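Local coordinates for 3,4-dihydroxybenzoate decarboxylase (PDB 5NY5), which catalyses the decarboxylation of 3,4-dihydroxybenzoate and the reverse para-carboxylation of catechols, as a UbiD-family enzyme dependent on prenylated FMN, at residues 116-121 and 308-313; 208-213 and 261-266; 351-356 and 405-410; 366-371 and 396-401; 275-280 and 299-304. All blocks are in the same frame, centred on the assembly; numbering follows the deposited sequence.

Contact 1 (116-121 and 308-313); sequences PCQEQV and AVTMRN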
# COMPACT_ATOMS: atom_id res chain seq x y z
N PRO A 116 49.70 -3.92 -39.88
CA PRO A 116 50.40 -4.90 -39.03
C PRO A 116 49.57 -6.13 -38.72
O PRO A 116 50.13 -7.21 -38.50
CB PRO A 116 50.70 -4.10 -37.75
CG PRO A 116 50.70 -2.68 -38.19
CD PRO A 116 49.68 -2.58 -39.28
N CYS A 117 48.24 -6.00 -38.73
CA CYS A 117 47.39 -7.15 -38.45
C CYS A 117 47.63 -8.28 -39.44
O CYS A 117 47.46 -9.45 -39.09
CB CYS A 117 45.92 -6.72 -38.47
SG CYS A 117 45.23 -6.42 -40.11
N GLN A 118 48.05 -7.96 -40.67
CA GLN A 118 48.26 -8.96 -41.70
C GLN A 118 49.72 -9.38 -41.84
O GLN A 118 50.15 -9.78 -42.93
CB GLN A 118 47.71 -8.46 -43.04
CG GLN A 118 46.20 -8.29 -43.04
CD GLN A 118 45.65 -7.89 -44.39
OE1 GLN A 118 46.40 -7.58 -45.31
NE2 GLN A 118 44.33 -7.89 -44.51
N GLU A 119 50.50 -9.30 -40.76
CA GLU A 119 51.87 -9.80 -40.80
C GLU A 119 51.92 -11.32 -40.90
O GLU A 119 52.93 -11.87 -41.35
CB GLU A 119 52.64 -9.34 -39.57
CG GLU A 119 53.01 -7.86 -39.58
CD GLU A 119 53.50 -7.37 -38.23
OE1 GLU A 119 53.55 -8.18 -37.28
OE2 GLU A 119 53.85 -6.18 -38.12
N GLN A 120 50.86 -12.01 -40.48
CA GLN A 120 50.71 -13.45 -40.67
C GLN A 120 49.34 -13.71 -41.27
O GLN A 120 48.37 -13.00 -40.99
CB GLN A 120 50.84 -14.24 -39.36
CG GLN A 120 52.15 -14.06 -38.62
CD GLN A 120 52.20 -14.90 -37.36
OE1 GLN A 120 52.39 -14.37 -36.26
NE2 GLN A 120 52.03 -16.21 -37.50
N VAL A 121 49.26 -14.75 -42.10
CA VAL A 121 48.00 -15.15 -42.72
C VAL A 121 47.89 -16.66 -42.68
O VAL A 121 48.82 -17.37 -43.09
CB VAL A 121 47.88 -14.64 -44.17
CG1 VAL A 121 46.65 -15.23 -44.83
CG2 VAL A 121 47.82 -13.12 -44.21
N ALA A 308 39.97 -17.31 -43.21
CA ALA A 308 41.37 -17.02 -42.94
C ALA A 308 41.49 -16.41 -41.56
O ALA A 308 40.61 -15.69 -41.10
CB ALA A 308 41.96 -16.07 -43.99
N VAL A 309 42.60 -16.72 -40.89
CA VAL A 309 42.98 -16.07 -39.64
C VAL A 309 44.20 -15.21 -39.93
O VAL A 309 45.10 -15.61 -40.67
CB VAL A 309 43.27 -17.09 -38.52
CG1 VAL A 309 43.51 -16.37 -37.20
CG2 VAL A 309 42.11 -18.06 -38.39
N THR A 310 44.22 -14.02 -39.34
CA THR A 310 45.19 -12.99 -39.69
C THR A 310 45.67 -12.30 -38.42
O THR A 310 44.85 -11.81 -37.64
CB THR A 310 44.56 -11.99 -40.67
OG1 THR A 310 44.69 -12.48 -42.01
CG2 THR A 310 45.20 -10.63 -40.56
N MSE A 311 46.98 -12.28 -38.22
CA MSE A 311 47.55 -11.72 -36.99
C MSE A 311 48.95 -11.16 -37.20
O MSE A 311 49.63 -11.51 -38.16
CB MSE A 311 47.56 -12.78 -35.89
CG MSE A 311 48.29 -14.06 -36.26
SE MSE A 311 48.04 -15.46 -34.92
CE MSE A 311 49.83 -15.48 -34.14
N ARG A 312 49.37 -10.27 -36.30
CA ARG A 312 50.73 -9.75 -36.37
C ARG A 312 51.70 -10.70 -35.69
O ARG A 312 51.32 -11.71 -35.10
CB ARG A 312 50.81 -8.36 -35.74
CG ARG A 312 49.72 -8.01 -34.75
CD ARG A 312 50.14 -6.80 -33.91
NE ARG A 312 49.60 -5.53 -34.40
CZ ARG A 312 50.09 -4.34 -34.07
NH1 ARG A 312 49.53 -3.23 -34.54
NH2 ARG A 312 51.15 -4.25 -33.28
N ASN A 313 52.99 -10.37 -35.81
CA ASN A 313 54.03 -11.20 -35.21
C ASN A 313 53.90 -11.21 -33.70
O ASN A 313 53.84 -10.15 -33.06
CB ASN A 313 55.41 -10.67 -35.62
CG ASN A 313 55.70 -10.87 -37.09
OD1 ASN A 313 55.10 -11.71 -37.75
ND2 ASN A 313 56.64 -10.09 -37.62
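Gln-120 and Met-311 form the antiparallel hydrogen-bonded pair that ties strand 120-123 to strand 303-311 in the antiparallel sheet of the Rift-related, FMN-binding-type domain. Met-311, modelled as selenomethionine, accepts Gln-120 N at O over 2.7 Å with a bent N-H...O angle of 131°, while Met-311 N reaches Gln-120 O at 3.2 Å and stands above that carbonyl plane. In the next, non-hydrogen-bonded pair, Val-121 and Thr-310 point the same way, with Val-121 CG2 lying 3.9 Å from Thr-310 OG1.

Where 308-313 leaves its strand, a carboxylate takes over from the backbone ladder. Glu-119 OE1 receives Asn-313 N at 2.7 Å in an almost straight bond (174°), met close to the C-O axis of the oxygen. Glu-119 CG stands anti to its own carbonyl carbon (chi1 -73°), and the extended chain beyond carries the carboxylate to Asn-313 N.

The guanidinium of Arg-312 turns to the other end of 116-121 and lies alongside the proline ring. Pro-116 CB sits 3.3 Å above one face of that flat group, offset toward its rim, and is 3.5 Å from Arg-312 NH1. Arg-312 NE donates to Ala-261 O, and a long, weak ion pair leads from it to Glu-262.

Glu-119 OE1 and Arg-312 NE remain 5.6 Å apart, so the two opposite charges do not form a salt bridge across the contact. The chemistry implies that Glu-119 serves here as an acceptor for a backbone N-H, while any attraction to the arginine would probably act at longer range.

Contact 2 (208-213 and 261-266); sequences INMGLD and AEIIIE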
# COMPACT_ATOMS: atom_id res chain seq x y z
N ILE A 208 36.42 -10.34 -37.71
CA ILE A 208 36.39 -10.32 -36.25
C ILE A 208 37.72 -9.76 -35.78
O ILE A 208 38.76 -10.42 -35.87
CB ILE A 208 36.14 -11.72 -35.68
CG1 ILE A 208 34.88 -12.31 -36.32
CG2 ILE A 208 36.01 -11.66 -34.17
CD1 ILE A 208 34.87 -13.81 -36.37
N ASN A 209 37.69 -8.53 -35.28
CA ASN A 209 38.90 -7.78 -34.95
C ASN A 209 39.13 -7.84 -33.45
O ASN A 209 38.26 -7.43 -32.67
CB ASN A 209 38.77 -6.33 -35.42
CG ASN A 209 38.38 -6.23 -36.88
OD1 ASN A 209 39.22 -5.98 -37.75
ND2 ASN A 209 37.10 -6.42 -37.17
N MSE A 210 40.29 -8.35 -33.05
CA MSE A 210 40.61 -8.51 -31.63
C MSE A 210 42.00 -7.98 -31.31
O MSE A 210 42.94 -8.14 -32.09
CB MSE A 210 40.49 -9.98 -31.23
CG MSE A 210 39.13 -10.59 -31.51
SE MSE A 210 39.04 -12.49 -31.08
CE MSE A 210 40.42 -13.14 -32.29
N GLY A 211 42.14 -7.36 -30.14
CA GLY A 211 43.40 -6.75 -29.74
C GLY A 211 43.53 -5.36 -30.30
O GLY A 211 44.27 -5.14 -31.27
N LEU A 212 42.84 -4.40 -29.70
CA LEU A 212 42.66 -3.08 -30.29
C LEU A 212 43.06 -1.99 -29.31
O LEU A 212 43.26 -2.23 -28.12
CB LEU A 212 41.20 -2.86 -30.72
CG LEU A 212 40.51 -4.05 -31.38
CD1 LEU A 212 39.02 -3.79 -31.50
CD2 LEU A 212 41.12 -4.31 -32.75
N ASP A 213 43.18 -0.79 -29.85
CA ASP A 213 43.21 0.41 -29.03
C ASP A 213 41.98 0.42 -28.13
O ASP A 213 40.86 0.26 -28.62
CB ASP A 213 43.24 1.65 -29.93
CG ASP A 213 43.50 2.94 -29.17
OD1 ASP A 213 43.44 2.95 -27.93
OD2 ASP A 213 43.77 3.96 -29.84
N ALA A 261 45.03 -4.00 -35.68
CA ALA A 261 44.57 -5.01 -34.74
C ALA A 261 45.64 -6.07 -34.50
O ALA A 261 46.62 -6.18 -35.24
CB ALA A 261 43.29 -5.68 -35.26
N GLU A 262 45.45 -6.84 -33.43
CA GLU A 262 46.37 -7.93 -33.12
C GLU A 262 46.02 -9.19 -33.89
O GLU A 262 46.89 -9.80 -34.52
CB GLU A 262 46.37 -8.20 -31.61
CG GLU A 262 47.10 -7.16 -30.78
CD GLU A 262 48.61 -7.33 -30.84
OE1 GLU A 262 49.08 -8.48 -30.96
OE2 GLU A 262 49.32 -6.31 -30.78
N ILE A 263 44.75 -9.60 -33.85
CA ILE A 263 44.30 -10.82 -34.51
C ILE A 263 43.02 -10.51 -35.29
O ILE A 263 42.17 -9.74 -34.82
CB ILE A 263 44.04 -11.96 -33.51
CG1 ILE A 263 45.28 -12.20 -32.64
CG2 ILE A 263 43.67 -13.25 -34.23
CD1 ILE A 263 45.14 -13.36 -31.69
N ILE A 264 42.90 -11.10 -36.47
CA ILE A 264 41.71 -10.96 -37.31
C ILE A 264 41.21 -12.36 -37.65
O ILE A 264 42.00 -13.24 -38.01
CB ILE A 264 42.01 -10.17 -38.61
CG1 ILE A 264 42.65 -8.83 -38.29
CG2 ILE A 264 40.73 -9.98 -39.41
CD1 ILE A 264 41.75 -7.91 -37.53
N ILE A 265 39.90 -12.55 -37.55
CA ILE A 265 39.25 -13.76 -38.02
C ILE A 265 38.32 -13.37 -39.16
O ILE A 265 37.36 -12.62 -38.96
CB ILE A 265 38.47 -14.47 -36.89
CG1 ILE A 265 39.41 -14.80 -35.73
CG2 ILE A 265 37.82 -15.73 -37.42
CD1 ILE A 265 38.72 -15.52 -34.59
N GLU A 266 38.62 -13.86 -40.36
CA GLU A 266 37.79 -13.62 -41.53
C GLU A 266 36.91 -14.83 -41.77
O GLU A 266 37.42 -15.94 -41.99
CB GLU A 266 38.66 -13.33 -42.76
CG GLU A 266 39.48 -12.06 -42.66
CD GLU A 266 40.28 -11.79 -43.92
OE1 GLU A 266 40.11 -12.52 -44.91
OE2 GLU A 266 41.10 -10.84 -43.91
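Met-210 CE is the main bump: it drops into the hollow between Ile-263 and Ile-265, 3.8 Å from Ile-263 CG2 and 3.7 Å from Ile-265 CD1. The bend at chi3 (-60°) turns this methyl toward the neighbouring strand; Met-210 is modelled as selenomethionine. On the same face, Ile-208 CD1 rests against CB and CG2 of Ile-265, 3.7 Å from CG2. The opposite face pairs Asn-209 with Ile-264, whose CD1 approaches the amide oxygen of Asn-209, an atom already bonded to Ile-258 N.

Four backbone bonds join Ile-208 with Ile-265 and Met-210 with Ile-263, and the short strand axes run 4.8 Å apart and antiparallel at 169°. At the end of this ladder Glu-262 and Ile-263 both face Met-210, a classic beta bulge in the sheet of the Rift-related domain. Ile-263 N binds Met-210 O at 2.9 Å in a near-straight bond (170°), while Glu-262 N, weakly bonded to the same oxygen, also reaches Gly-211 O at 3.0 Å.

Past the bulge the backbone of Gly-211 runs against the Glu-262 side chain, whose CG lies 3.9 Å from Gly-211 CA. Leu-212 then sends CD2 back across to Ala-261 CB, 3.6 Å away.

Contact 3 (351-356 and 405-410); sequences LQNVYA and VDIFDS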
# COMPACT_ATOMS: atom_id res chain seq x y z
N LEU A 351 21.41 17.77 -13.02
CA LEU A 351 22.22 16.58 -12.84
C LEU A 351 23.69 16.95 -12.75
O LEU A 351 24.22 17.64 -13.62
CB LEU A 351 21.99 15.60 -13.99
CG LEU A 351 22.61 14.22 -13.84
CD1 LEU A 351 21.93 13.45 -12.70
CD2 LEU A 351 22.51 13.44 -15.14
N GLN A 352 24.35 16.50 -11.68
CA GLN A 352 25.77 16.75 -11.51
C GLN A 352 26.62 15.63 -12.10
O GLN A 352 27.64 15.89 -12.74
CB GLN A 352 26.11 16.94 -10.03
CG GLN A 352 25.29 18.03 -9.36
CD GLN A 352 25.38 19.35 -10.09
OE1 GLN A 352 26.46 19.88 -10.32
NE2 GLN A 352 24.23 19.88 -10.48
N ASN A 353 26.20 14.38 -11.90
CA ASN A 353 26.92 13.23 -12.44
C ASN A 353 25.99 12.03 -12.37
O ASN A 353 24.91 12.09 -11.77
CB ASN A 353 28.21 12.97 -11.67
CG ASN A 353 29.28 12.32 -12.52
OD1 ASN A 353 28.99 11.74 -13.57
ND2 ASN A 353 30.53 12.42 -12.08
N VAL A 354 26.42 10.94 -12.99
CA VAL A 354 25.64 9.71 -13.02
C VAL A 354 26.62 8.54 -13.09
O VAL A 354 27.64 8.61 -13.79
CB VAL A 354 24.63 9.70 -14.19
CG1 VAL A 354 25.31 10.08 -15.49
CG2 VAL A 354 23.96 8.34 -14.32
N TYR A 355 26.32 7.48 -12.36
CA TYR A 355 27.16 6.29 -12.30
C TYR A 355 26.31 5.08 -12.62
O TYR A 355 25.32 4.81 -11.93
CB TYR A 355 27.81 6.16 -10.91
CG TYR A 355 28.68 4.93 -10.72
CD1 TYR A 355 29.26 4.27 -11.79
CD2 TYR A 355 28.91 4.42 -9.45
CE1 TYR A 355 30.04 3.16 -11.61
CE2 TYR A 355 29.70 3.30 -9.26
CZ TYR A 355 30.27 2.68 -10.34
OH TYR A 355 31.05 1.56 -10.16
N ALA A 356 26.68 4.36 -13.68
CA ALA A 356 26.09 3.06 -13.97
C ALA A 356 26.83 2.05 -13.10
O ALA A 356 27.82 1.45 -13.51
CB ALA A 356 26.20 2.73 -15.46
N VAL A 405 27.52 13.74 -1.92
CA VAL A 405 27.61 12.30 -1.76
C VAL A 405 28.44 11.75 -2.90
O VAL A 405 28.15 12.02 -4.07
CB VAL A 405 26.21 11.64 -1.74
CG1 VAL A 405 26.34 10.13 -1.76
CG2 VAL A 405 25.44 12.09 -0.52
N ASP A 406 29.48 10.99 -2.57
CA ASP A 406 30.37 10.40 -3.56
C ASP A 406 29.67 9.20 -4.19
O ASP A 406 29.59 8.13 -3.60
CB ASP A 406 31.69 9.98 -2.91
CG ASP A 406 32.71 9.49 -3.91
OD1 ASP A 406 32.60 9.84 -5.11
OD2 ASP A 406 33.64 8.76 -3.51
N ILE A 407 29.16 9.39 -5.42
CA ILE A 407 28.34 8.36 -6.05
C ILE A 407 29.13 7.14 -6.49
O ILE A 407 28.52 6.13 -6.86
CB ILE A 407 27.59 8.93 -7.27
CG1 ILE A 407 28.56 9.33 -8.38
CG2 ILE A 407 26.76 10.12 -6.85
CD1 ILE A 407 27.87 9.80 -9.64
N PHE A 408 30.45 7.19 -6.45
CA PHE A 408 31.29 6.04 -6.77
C PHE A 408 31.70 5.27 -5.52
O PHE A 408 32.35 4.22 -5.65
CB PHE A 408 32.52 6.48 -7.56
CG PHE A 408 32.20 7.17 -8.85
CD1 PHE A 408 31.98 6.44 -10.00
CD2 PHE A 408 32.09 8.55 -8.90
CE1 PHE A 408 31.67 7.06 -11.19
CE2 PHE A 408 31.78 9.18 -10.09
CZ PHE A 408 31.57 8.44 -11.23
N ASP A 409 31.34 5.76 -4.34
CA ASP A 409 31.69 5.14 -3.07
C ASP A 409 30.44 4.44 -2.53
O ASP A 409 29.52 5.10 -2.04
CB ASP A 409 32.21 6.20 -2.09
CG ASP A 409 32.79 5.60 -0.83
OD1 ASP A 409 32.50 4.44 -0.51
OD2 ASP A 409 33.56 6.32 -0.15
N SER A 410 30.42 3.11 -2.61
CA SER A 410 29.24 2.36 -2.20
C SER A 410 28.93 2.53 -0.72
O SER A 410 27.76 2.49 -0.32
CB SER A 410 29.40 0.88 -2.54
OG SER A 410 29.50 0.70 -3.94
O HOH W 1 32.97 2.09 -7.33
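Tyr-355, on strand 351-356, an edge strand of the C-terminal domain's mixed sheet within this chain, packs against Ile-407 and Phe-408, which occupy the middle of a type I beta turn running from Asp-406 to Asp-409. The turn leads into helix 410-419, and Asp-409 is its N-cap; Asp-409 OD2 also makes a salt bridge with Arg-50 of the second subunit, so the turn takes part in the subunit interface.

The tight part lies around Ile-407. Its CG1 takes the crowded position between backbone N and carbonyl carbon (chi1 66°). The CD1 methyl at the end of the chain sits among Asn-353 CB at 3.8 Å, Val-354 N and Tyr-355 CB at 3.9 Å. Ile-407 O approaches the edge of the tyrosine ring near its plane, with CD2 the nearest ring atom.

Phe-408 covers one face of the same ring: its CD1 stands 3.6 Å above the plane, over the centre. The two rings meet obliquely, centroids 4.7 Å apart and planes at 36°. Tyr-355 and Ile-407 are both buried.

Toward the outside the fit is looser. Phe-408 is partly exposed, and Asn-353 ND2 comes only to 4.0 Å from its CE2, at the ring edge; this amide nitrogen is hydrogen-bonded to Ser-91 O.

No direct hydrogen bond joins the two segments. Tyr-355 OH is bonded to Thr-358 N and has a weak, 3.5 Å link to a water molecule, which in turn donates to Phe-408 O at 2.8 Å.

Contact 4 (366-371 and 396-401); sequences GILQVK and KNIILV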
# COMPACT_ATOMS: atom_id res chain seq x y z
N GLY A 366 21.39 2.48 -11.52
CA GLY A 366 21.82 3.82 -11.85
C GLY A 366 21.83 4.74 -10.65
O GLY A 366 20.86 4.82 -9.90
N ILE A 367 22.94 5.45 -10.46
CA ILE A 367 23.11 6.39 -9.36
C ILE A 367 23.14 7.79 -9.96
O ILE A 367 23.94 8.07 -10.86
CB ILE A 367 24.40 6.12 -8.57
CG1 ILE A 367 24.62 4.61 -8.41
CG2 ILE A 367 24.36 6.81 -7.22
CD1 ILE A 367 23.55 3.91 -7.61
N LEU A 368 22.26 8.66 -9.48
CA LEU A 368 22.13 10.01 -10.01
C LEU A 368 22.47 11.02 -8.93
O LEU A 368 21.91 10.96 -7.83
CB LEU A 368 20.72 10.25 -10.56
CG LEU A 368 20.50 9.93 -12.04
CD1 LEU A 368 20.72 8.45 -12.33
CD2 LEU A 368 19.11 10.35 -12.46
N GLN A 369 23.36 11.94 -9.25
CA GLN A 369 23.79 13.00 -8.34
C GLN A 369 23.19 14.30 -8.84
O GLN A 369 23.58 14.81 -9.90
CB GLN A 369 25.31 13.08 -8.27
CG GLN A 369 25.83 13.98 -7.18
CD GLN A 369 27.34 14.10 -7.20
OE1 GLN A 369 27.92 14.35 -8.25
NE2 GLN A 369 27.97 13.91 -6.05
N VAL A 370 22.25 14.85 -8.08
CA VAL A 370 21.58 16.08 -8.45
C VAL A 370 21.90 17.15 -7.41
O VAL A 370 22.37 16.85 -6.31
CB VAL A 370 20.05 15.90 -8.58
CG1 VAL A 370 19.74 14.86 -9.64
CG2 VAL A 370 19.45 15.51 -7.24
N LYS A 371 21.63 18.40 -7.78
CA LYS A 371 21.85 19.54 -6.90
C LYS A 371 20.60 20.41 -6.94
O LYS A 371 20.32 21.04 -7.96
CB LYS A 371 23.08 20.33 -7.31
CG LYS A 371 23.37 21.55 -6.44
CD LYS A 371 24.56 22.33 -6.96
CE LYS A 371 24.89 23.52 -6.08
NZ LYS A 371 25.94 24.38 -6.68
N LYS A 396 17.02 -1.13 -13.73
CA LYS A 396 16.07 -1.68 -12.78
C LYS A 396 15.82 -0.75 -11.60
O LYS A 396 14.66 -0.47 -11.27
CB LYS A 396 16.56 -3.04 -12.26
CG LYS A 396 15.56 -3.75 -11.36
CD LYS A 396 16.05 -5.14 -11.02
CE LYS A 396 15.10 -5.85 -10.07
NZ LYS A 396 15.66 -7.16 -9.65
N ASN A 397 16.87 -0.24 -10.97
CA ASN A 397 16.71 0.62 -9.80
C ASN A 397 17.49 1.92 -10.00
O ASN A 397 18.50 1.96 -10.71
CB ASN A 397 17.19 -0.08 -8.53
CG ASN A 397 16.34 -1.28 -8.18
OD1 ASN A 397 15.13 -1.27 -8.35
ND2 ASN A 397 16.98 -2.34 -7.71
N ILE A 398 16.98 2.98 -9.38
CA ILE A 398 17.62 4.28 -9.39
C ILE A 398 17.79 4.73 -7.94
O ILE A 398 16.89 4.55 -7.12
CB ILE A 398 16.79 5.32 -10.17
CG1 ILE A 398 16.62 4.89 -11.63
CG2 ILE A 398 17.44 6.70 -10.10
CD1 ILE A 398 17.91 4.78 -12.39
N ILE A 399 18.95 5.31 -7.64
CA ILE A 399 19.19 5.95 -6.36
C ILE A 399 19.54 7.41 -6.62
O ILE A 399 20.43 7.69 -7.42
CB ILE A 399 20.29 5.24 -5.56
CG1 ILE A 399 19.86 3.82 -5.21
CG2 ILE A 399 20.60 6.01 -4.29
CD1 ILE A 399 20.90 3.01 -4.51
N LEU A 400 18.82 8.31 -5.97
CA LEU A 400 19.05 9.75 -6.08
C LEU A 400 19.79 10.24 -4.84
O LEU A 400 19.35 9.99 -3.72
CB LEU A 400 17.72 10.49 -6.22
CG LEU A 400 16.77 10.06 -7.34
CD1 LEU A 400 15.36 10.55 -7.05
CD2 LEU A 400 17.25 10.61 -8.67
N VAL A 401 20.90 10.95 -5.05
CA VAL A 401 21.67 11.53 -3.96
C VAL A 401 22.03 12.96 -4.33
O VAL A 401 21.93 13.38 -5.48
CB VAL A 401 22.95 10.72 -3.65
CG1 VAL A 401 22.60 9.31 -3.22
CG2 VAL A 401 23.86 10.69 -4.86
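The peptide units between Gly-366 and Val-370 are the flat groups that meet those of 397-401; no aromatic ring takes part. Five N-H...O bonds join the two rows: Gly-366 N to Asn-397 O, Ile-399 N to Gly-366 O, Leu-368 N to Ile-399 O at 2.9 Å (173°), Val-401 N to Leu-368 O, and Val-370 N to Val-401 O.

One face of this two-stranded unit carries Ile-367, Gln-369, Ile-399 and Val-401. Ile-367 and Ile-399 lie side by side and point the same way, with Ile-367 CD1 4.1 Å from Ile-399 CB. Val-401 CG2 settles 3.6 Å from Leu-368 O. Helix 410-419 covers this side through Ile-413, Ala-416 and Met-417.

Leu-368, Ile-398 and Leu-400 project from the other face. Leu-400 CD2 touches Leu-368 CB at 4.0 Å, whereas Ile-398 brings its tip obliquely against Gly-366: with chi2 at -63°, CD1 comes 3.9 Å from Gly-366 O. Gly-366 has no side chain; a CB there would stand a tight 3.1 Å from Ile-398 CD1.

The short strand segments run 4.9 Å apart at 22°. This parallel pairing, with helix 380-391 between the strands in sequence, is typical of a beta-alpha-beta crossover, here within the mixed sheet of the C-terminal domain.

Contact 5 (275-280 and 299-304); sequences VREDQH and PSLPVI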
# COMPACT_ATOMS: atom_id res chain seq x y z
N VAL A 275 23.31 -24.06 -34.88
CA VAL A 275 23.98 -24.89 -33.90
C VAL A 275 23.55 -24.44 -32.51
O VAL A 275 23.16 -23.29 -32.31
CB VAL A 275 25.52 -24.83 -34.06
CG1 VAL A 275 26.07 -23.51 -33.52
CG2 VAL A 275 26.18 -26.01 -33.37
N ARG A 276 23.59 -25.37 -31.56
CA ARG A 276 23.39 -25.02 -30.16
C ARG A 276 24.75 -24.82 -29.51
O ARG A 276 25.72 -25.52 -29.83
CB ARG A 276 22.59 -26.09 -29.42
CG ARG A 276 23.25 -27.44 -29.27
CD ARG A 276 22.31 -28.40 -28.54
NE ARG A 276 22.91 -29.71 -28.32
CZ ARG A 276 23.58 -30.04 -27.23
NH1 ARG A 276 23.74 -29.16 -26.25
NH2 ARG A 276 24.09 -31.26 -27.11
N GLU A 277 24.81 -23.86 -28.59
CA GLU A 277 26.10 -23.35 -28.11
C GLU A 277 26.92 -24.44 -27.44
O GLU A 277 28.14 -24.53 -27.66
CB GLU A 277 25.85 -22.18 -27.15
CG GLU A 277 26.91 -21.10 -27.19
CD GLU A 277 26.41 -19.79 -26.62
OE1 GLU A 277 25.24 -19.73 -26.21
OE2 GLU A 277 27.18 -18.81 -26.60
N ASP A 278 26.29 -25.28 -26.63
CA ASP A 278 26.98 -26.30 -25.84
C ASP A 278 26.95 -27.67 -26.51
O ASP A 278 26.89 -28.69 -25.82
CB ASP A 278 26.38 -26.38 -24.44
CG ASP A 278 24.93 -26.82 -24.46
OD1 ASP A 278 24.24 -26.58 -25.47
OD2 ASP A 278 24.48 -27.41 -23.45
N GLN A 279 27.01 -27.71 -27.84
CA GLN A 279 26.87 -28.99 -28.54
C GLN A 279 27.97 -29.97 -28.17
O GLN A 279 27.73 -31.18 -28.12
CB GLN A 279 26.84 -28.77 -30.05
CG GLN A 279 28.09 -28.11 -30.61
CD GLN A 279 28.23 -28.32 -32.11
OE1 GLN A 279 27.54 -29.16 -32.69
NE2 GLN A 279 29.12 -27.56 -32.73
N HIS A 280 29.18 -29.48 -27.91
CA HIS A 280 30.31 -30.35 -27.60
C HIS A 280 30.52 -30.56 -26.10
O HIS A 280 31.27 -31.46 -25.72
CB HIS A 280 31.60 -29.80 -28.22
CG HIS A 280 31.59 -29.78 -29.71
ND1 HIS A 280 31.67 -30.92 -30.48
CD2 HIS A 280 31.51 -28.75 -30.59
CE1 HIS A 280 31.65 -30.59 -31.76
NE2 HIS A 280 31.55 -29.28 -31.85
N PRO A 299 20.03 -22.29 -28.04
CA PRO A 299 19.74 -23.52 -28.80
C PRO A 299 19.95 -23.37 -30.30
O PRO A 299 20.28 -24.35 -30.98
CB PRO A 299 18.26 -23.79 -28.48
CG PRO A 299 17.95 -22.94 -27.29
CD PRO A 299 18.82 -21.74 -27.42
N SER A 300 19.77 -22.16 -30.84
CA SER A 300 19.87 -21.91 -32.27
C SER A 300 20.80 -20.73 -32.50
O SER A 300 20.40 -19.58 -32.29
CB SER A 300 18.49 -21.66 -32.88
OG SER A 300 18.57 -21.44 -34.28
N LEU A 301 22.03 -21.00 -32.94
CA LEU A 301 23.00 -19.96 -33.19
C LEU A 301 23.54 -20.03 -34.61
O LEU A 301 23.83 -21.12 -35.11
CB LEU A 301 24.18 -20.06 -32.21
CG LEU A 301 23.98 -19.35 -30.87
CD1 LEU A 301 25.22 -19.45 -30.01
CD2 LEU A 301 23.60 -17.90 -31.11
N PRO A 302 23.67 -18.89 -35.29
CA PRO A 302 24.29 -18.89 -36.62
C PRO A 302 25.77 -19.21 -36.52
O PRO A 302 26.46 -18.81 -35.58
CB PRO A 302 24.05 -17.47 -37.13
CG PRO A 302 23.85 -16.66 -35.90
CD PRO A 302 23.18 -17.55 -34.91
N VAL A 303 26.26 -19.94 -37.52
CA VAL A 303 27.63 -20.45 -37.54
C VAL A 303 28.48 -19.54 -38.41
O VAL A 303 28.08 -19.16 -39.52
CB VAL A 303 27.68 -21.90 -38.05
CG1 VAL A 303 29.11 -22.32 -38.34
CG2 VAL A 303 27.04 -22.83 -37.03
N ILE A 304 29.66 -19.18 -37.91
CA ILE A 304 30.67 -18.47 -38.69
C ILE A 304 31.68 -19.49 -39.19
O ILE A 304 32.33 -20.18 -38.40
CB ILE A 304 31.35 -17.37 -37.88
CG1 ILE A 304 30.46 -16.13 -37.79
CG2 ILE A 304 32.69 -17.00 -38.49
CD1 ILE A 304 31.17 -14.90 -37.30
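Leu-301 N donates to Val-275 O over 2.6 Å, the shortest polar bond between the two segments, lying in the carbonyl plane with an N-H...O angle of 140°. Val-275 N returns a bond to Leu-301 O at 3.0 Å, on a lone pair of that oxygen. The two bonds make a single antiparallel bridge, which fixes a loop of the Rift-related domain against the approach to strand 303-311.

Side chains extend the bridge in both directions. Val-275 CG1 meets Val-303 CG2 at 3.7 Å, the two valines crossing at about a right angle. Leu-301 CD1 lies against the extended chain of Glu-277, 3.6 Å from CD; the carboxylate itself is bonded through OE1 to Asn-298 N.

Both members of this second pair lie next to residues of the cofactor site. The side chain of Leu-301 is about 4 Å from that of Phe-183, and the side chain of Glu-277 about 4 Å from that of Arg-171; both neighbours bind prenylated FMN in another structure of this protein, although the cofactor is absent from this model. The pair therefore probably lies in the second shell around the flavin.

Glu-277 belongs to a type I turn from Arg-276 to Gln-279. The Arg-276 guanidinium, also bonded to Asn-282, has Gln-279 CA 3.7 Å above the centre of one face, and Arg-276 NH1 forms a salt bridge with Asp-278 OD1 at 2.7 Å, through a weak, bent hydrogen bond.

Overall arrangement
The five contacts fall into two groups. Contacts 1, 2 and 5 share the antiparallel sheet of the Rift-related domain. The centres of contacts 1 and 2 are 9 Å apart, and the two are joined where strands 303-311 and 263-269 pair. Contact 5 uses the same strand 303-311, its centre 27 Å from that of contact 1. Ile-208 CD1 of contact 2 touches Ile-304 CD1 of contact 5 at 4.0 Å. Contacts 3 and 4, with centres 7 Å apart, share the C-terminal sheet, and both touch the second subunit. Contact 5 adjoins prenylated-FMN residues; between side chains, Leu-212 of contact 2 lies about 7 Å from Ile-169, and Val-354 of contact 3 about 10 Å from Phe-222.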